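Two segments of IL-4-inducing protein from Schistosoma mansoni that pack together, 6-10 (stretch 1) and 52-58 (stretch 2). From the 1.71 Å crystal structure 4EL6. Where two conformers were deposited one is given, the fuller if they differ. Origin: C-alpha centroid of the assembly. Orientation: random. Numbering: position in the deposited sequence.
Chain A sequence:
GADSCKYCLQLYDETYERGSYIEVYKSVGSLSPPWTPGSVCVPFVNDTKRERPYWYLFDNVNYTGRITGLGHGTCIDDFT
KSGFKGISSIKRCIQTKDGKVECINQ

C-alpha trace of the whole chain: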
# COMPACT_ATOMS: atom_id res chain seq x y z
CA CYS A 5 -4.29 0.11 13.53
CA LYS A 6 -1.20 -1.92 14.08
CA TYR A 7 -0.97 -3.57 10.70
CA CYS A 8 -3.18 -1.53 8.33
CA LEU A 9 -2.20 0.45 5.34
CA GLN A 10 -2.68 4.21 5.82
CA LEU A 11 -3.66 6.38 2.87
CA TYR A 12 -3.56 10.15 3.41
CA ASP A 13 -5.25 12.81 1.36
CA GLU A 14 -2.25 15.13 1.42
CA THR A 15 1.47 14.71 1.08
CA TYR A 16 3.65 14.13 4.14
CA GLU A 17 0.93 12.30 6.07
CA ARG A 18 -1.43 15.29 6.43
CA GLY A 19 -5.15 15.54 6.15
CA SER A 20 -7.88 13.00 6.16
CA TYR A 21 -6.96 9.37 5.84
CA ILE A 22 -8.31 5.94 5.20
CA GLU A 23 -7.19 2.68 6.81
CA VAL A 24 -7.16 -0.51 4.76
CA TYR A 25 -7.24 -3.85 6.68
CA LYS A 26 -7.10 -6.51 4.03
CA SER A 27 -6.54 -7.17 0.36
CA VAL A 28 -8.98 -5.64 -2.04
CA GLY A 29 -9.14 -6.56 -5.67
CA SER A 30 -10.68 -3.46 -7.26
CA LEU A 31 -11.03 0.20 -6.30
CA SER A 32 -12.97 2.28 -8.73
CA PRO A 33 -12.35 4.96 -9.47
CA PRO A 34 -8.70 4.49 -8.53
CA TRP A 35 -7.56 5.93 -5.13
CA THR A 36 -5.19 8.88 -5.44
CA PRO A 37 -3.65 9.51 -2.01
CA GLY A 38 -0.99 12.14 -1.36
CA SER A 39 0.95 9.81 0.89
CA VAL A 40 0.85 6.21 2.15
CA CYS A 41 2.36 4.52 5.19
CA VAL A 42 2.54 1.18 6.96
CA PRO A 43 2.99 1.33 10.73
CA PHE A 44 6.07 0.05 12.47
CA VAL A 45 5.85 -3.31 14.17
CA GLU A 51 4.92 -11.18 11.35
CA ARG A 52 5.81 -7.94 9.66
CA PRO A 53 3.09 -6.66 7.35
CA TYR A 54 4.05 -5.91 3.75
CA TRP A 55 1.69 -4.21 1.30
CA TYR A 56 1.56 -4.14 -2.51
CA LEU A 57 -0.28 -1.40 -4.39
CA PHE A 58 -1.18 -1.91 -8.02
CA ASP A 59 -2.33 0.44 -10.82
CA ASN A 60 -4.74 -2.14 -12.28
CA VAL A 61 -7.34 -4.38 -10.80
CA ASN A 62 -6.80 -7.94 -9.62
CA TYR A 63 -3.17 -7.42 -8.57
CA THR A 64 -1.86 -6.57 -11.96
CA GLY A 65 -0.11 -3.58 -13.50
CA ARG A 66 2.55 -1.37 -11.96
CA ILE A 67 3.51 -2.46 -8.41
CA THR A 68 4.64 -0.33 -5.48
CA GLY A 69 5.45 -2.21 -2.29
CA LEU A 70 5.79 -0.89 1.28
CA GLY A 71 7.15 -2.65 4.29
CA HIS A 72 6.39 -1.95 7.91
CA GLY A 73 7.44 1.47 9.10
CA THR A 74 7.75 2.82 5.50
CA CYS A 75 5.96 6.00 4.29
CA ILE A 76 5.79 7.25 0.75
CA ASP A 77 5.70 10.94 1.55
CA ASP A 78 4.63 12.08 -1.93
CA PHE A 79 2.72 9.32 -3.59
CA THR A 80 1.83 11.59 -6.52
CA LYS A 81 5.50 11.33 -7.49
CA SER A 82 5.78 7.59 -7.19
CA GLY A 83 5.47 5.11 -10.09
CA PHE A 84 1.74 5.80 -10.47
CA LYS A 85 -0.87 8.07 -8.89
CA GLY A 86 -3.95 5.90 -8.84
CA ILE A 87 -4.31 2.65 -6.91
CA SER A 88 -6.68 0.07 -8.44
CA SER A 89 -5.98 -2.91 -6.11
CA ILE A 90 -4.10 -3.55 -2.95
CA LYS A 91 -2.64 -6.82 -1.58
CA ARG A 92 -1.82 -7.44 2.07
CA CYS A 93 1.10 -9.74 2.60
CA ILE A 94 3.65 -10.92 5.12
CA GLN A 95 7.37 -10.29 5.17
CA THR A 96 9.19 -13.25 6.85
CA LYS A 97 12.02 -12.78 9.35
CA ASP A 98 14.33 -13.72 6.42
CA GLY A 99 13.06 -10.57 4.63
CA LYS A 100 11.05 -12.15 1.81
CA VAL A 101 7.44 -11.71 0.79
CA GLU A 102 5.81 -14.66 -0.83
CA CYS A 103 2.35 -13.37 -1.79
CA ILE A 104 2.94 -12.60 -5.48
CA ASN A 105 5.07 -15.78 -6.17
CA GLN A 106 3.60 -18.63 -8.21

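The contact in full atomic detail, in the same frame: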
# COMPACT_ATOMS: atom_id res chain seq x y z
N LYS A 6 -2.54 -1.48 13.88
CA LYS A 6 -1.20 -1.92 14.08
C LYS A 6 -0.64 -2.42 12.78
O LYS A 6 0.56 -2.41 12.58
CB LYS A 6 -1.19 -3.02 15.11
CG LYS A 6 -1.74 -2.59 16.46
CD LYS A 6 -0.65 -2.49 17.54
CE LYS A 6 -1.16 -1.84 18.84
NZ LYS A 6 -1.24 -0.34 18.81
N TYR A 7 -1.50 -2.90 11.89
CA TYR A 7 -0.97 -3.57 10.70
C TYR A 7 -1.39 -2.94 9.35
O TYR A 7 -0.64 -3.15 8.32
CB TYR A 7 -1.33 -5.05 10.74
CG TYR A 7 -2.77 -5.22 10.88
CD1 TYR A 7 -3.61 -5.13 9.76
CD2 TYR A 7 -3.34 -5.37 12.14
CE1 TYR A 7 -4.98 -5.26 9.88
CE2 TYR A 7 -4.73 -5.47 12.29
CZ TYR A 7 -5.54 -5.42 11.15
OH TYR A 7 -6.92 -5.55 11.25
N CYS A 8 -2.43 -2.09 9.46
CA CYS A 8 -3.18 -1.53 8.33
C CYS A 8 -2.30 -0.70 7.45
O CYS A 8 -1.20 -0.33 7.82
CB CYS A 8 -4.38 -0.68 8.78
SG CYS A 8 -4.11 1.06 9.14
N LEU A 9 -2.82 -0.42 6.28
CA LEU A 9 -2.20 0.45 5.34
C LEU A 9 -2.92 1.78 5.55
O LEU A 9 -4.22 1.82 5.61
CB LEU A 9 -2.47 -0.09 3.91
CG LEU A 9 -1.92 0.77 2.77
CD1 LEU A 9 -0.41 0.76 2.72
CD2 LEU A 9 -2.51 0.29 1.45
N GLN A 10 -2.14 2.87 5.65
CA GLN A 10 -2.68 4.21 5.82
C GLN A 10 -2.54 5.06 4.58
O GLN A 10 -1.44 5.14 4.06
CB GLN A 10 -2.00 4.92 7.01
CG GLN A 10 -2.14 4.20 8.37
CD GLN A 10 -1.07 4.67 9.35
OE1 GLN A 10 0.04 4.97 8.95
NE2 GLN A 10 -1.41 4.69 10.63
N ARG A 52 5.76 -9.29 10.12
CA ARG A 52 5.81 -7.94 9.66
C ARG A 52 4.89 -7.84 8.46
O ARG A 52 5.04 -8.61 7.51
CB ARG A 52 7.25 -7.57 9.33
CG ARG A 52 8.17 -7.82 10.54
CD ARG A 52 9.63 -7.76 10.20
NE ARG A 52 10.07 -8.91 9.43
CZ ARG A 52 11.15 -8.91 8.63
NH1 ARG A 52 11.89 -7.81 8.47
NH2 ARG A 52 11.48 -10.00 7.97
N PRO A 53 3.93 -6.90 8.52
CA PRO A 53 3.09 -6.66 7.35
C PRO A 53 3.89 -6.10 6.18
O PRO A 53 4.92 -5.44 6.35
CB PRO A 53 2.09 -5.64 7.83
CG PRO A 53 2.74 -4.96 8.98
CD PRO A 53 3.60 -6.00 9.62
N TYR A 54 3.45 -6.47 4.97
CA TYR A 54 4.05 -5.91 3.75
C TYR A 54 2.91 -5.70 2.79
O TYR A 54 2.10 -6.59 2.64
CB TYR A 54 5.13 -6.83 3.12
CG TYR A 54 5.95 -6.10 2.09
CD1 TYR A 54 5.52 -5.99 0.76
CD2 TYR A 54 7.16 -5.54 2.41
CE1 TYR A 54 6.22 -5.29 -0.17
CE2 TYR A 54 7.90 -4.85 1.48
CZ TYR A 54 7.44 -4.75 0.16
OH TYR A 54 8.14 -4.05 -0.75
N TRP A 55 2.84 -4.52 2.14
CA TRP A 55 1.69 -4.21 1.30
C TRP A 55 2.11 -3.93 -0.12
O TRP A 55 3.09 -3.24 -0.35
CB TRP A 55 0.96 -3.01 1.85
CG TRP A 55 0.26 -3.23 3.17
CD1 TRP A 55 0.81 -3.20 4.46
CD2 TRP A 55 -1.12 -3.54 3.34
NE1 TRP A 55 -0.18 -3.48 5.41
CE2 TRP A 55 -1.37 -3.64 4.78
CE3 TRP A 55 -2.22 -3.67 2.45
CZ2 TRP A 55 -2.64 -3.85 5.27
CZ3 TRP A 55 -3.49 -3.88 2.99
CH2 TRP A 55 -3.65 -3.99 4.38
N TYR A 56 1.39 -4.48 -1.10
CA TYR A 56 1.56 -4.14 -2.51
C TYR A 56 0.38 -3.34 -3.03
O TYR A 56 -0.81 -3.68 -2.83
CB TYR A 56 1.70 -5.42 -3.33
CG TYR A 56 3.07 -6.05 -3.25
CD1 TYR A 56 4.17 -5.36 -3.72
CD2 TYR A 56 3.24 -7.32 -2.67
CE1 TYR A 56 5.43 -5.94 -3.66
CE2 TYR A 56 4.52 -7.84 -2.59
CZ TYR A 56 5.56 -7.17 -3.15
OH TYR A 56 6.82 -7.73 -3.08
N LEU A 57 0.70 -2.24 -3.70
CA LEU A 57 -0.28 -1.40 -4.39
C LEU A 57 -0.09 -1.53 -5.88
O LEU A 57 1.05 -1.59 -6.35
CB LEU A 57 -0.05 0.08 -4.08
CG LEU A 57 0.26 0.44 -2.67
CD1 LEU A 57 0.45 1.93 -2.43
CD2 LEU A 57 -0.77 -0.03 -1.78
N PHE A 58 -1.19 -1.64 -6.64
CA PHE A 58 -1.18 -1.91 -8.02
C PHE A 58 -1.98 -0.88 -8.80
O PHE A 58 -3.02 -0.39 -8.29
CB PHE A 58 -1.90 -3.26 -8.27
CG PHE A 58 -1.20 -4.42 -7.66
CD1 PHE A 58 -1.47 -4.78 -6.34
CD2 PHE A 58 -0.28 -5.21 -8.41
CE1 PHE A 58 -0.87 -5.90 -5.79
CE2 PHE A 58 0.35 -6.29 -7.83
CZ PHE A 58 0.10 -6.61 -6.52

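At the centre of this contact a leucine sits on a tryptophan. Leu 9 directs its CA-to-CB bond toward the strand of stretch 2, and its CB lies 3.7 Å from the centroid of the six-membered ring of Trp 55, only 8° off the ring normal. That is a CH-pi contact in nearly ideal form: the CB methylene lies over the pi face of the indole. The closest side-chain pair of the two residues, Leu 9 CB to Trp 55 CD2, is also 3.7 Å apart. Each residue gives up 82 Å² to the opposing stretch, the largest shares in an interface that totals 285 Å². Both are buried in the protein as a whole, where a flat aromatic surface and an aliphatic side chain suit one another.

The rotamers serve this arrangement. Trp 55, with chi1 in m and chi2 at 82°, turns one face of its indole to Leu 9; Leu 9 CA and Trp 55 CA are 7.3 Å apart. Leu 9 has chi1 in t and chi2 in p. A branched aliphatic chain suits this position: its CB makes the side chain's closest approach to the indole, and both methyls also lie against it, Leu 9 CD1 4.1 Å from Trp 55 CG and Leu 9 CD2 4.1 Å from Trp 55 CE3. Leu 9 CD2 additionally reaches Leu 57 CD2, at 3.7 Å.

Stretch 2 follows the alternation of a beta strand. Pro 53, Trp 55 and Leu 57 point toward stretch 1 and are buried; Tyr 54 and Tyr 56, partly exposed, point away and lose no area to it. The rule is a simple one, with apolar residues at every second position on the inward face.

Beyond the CH-pi contact the backbone itself becomes part of the packing. Leu 9 N lies 3.6 Å from Trp 55 CZ2, and Cys 8 C is 3.8 Å from the same carbon. The side chain of Cys 8 points away, so this residue meets the indole through its main chain.

At the next register pair, Tyr 7 and Pro 53, the CA atoms come to 6.1 Å. The small proline ring fits this narrower gap: Pro 53 CB lies 3.7 Å from Tyr 7 O, and Pro 53 CG is 4.4 Å from Tyr 7 CB. Tyr 7 points sideways and remains partly exposed, yet still has 53 Å² covered.

The same carbonyl forms the polar edge. Trp 55 NE1 donates a hydrogen bond to Tyr 7 O, 3.0 Å long with an N-H...acceptor angle of 150°, and the oxygen lies near the plane of the indole, where the N-H points. Here tryptophan suits its place twice over: its face takes the leucine, while its one polar atom satisfies a main-chain acceptor in the loop just before the strand. This is the single hydrogen bond between the stretches, and it engages the ring's edge while Leu 9 covers one face.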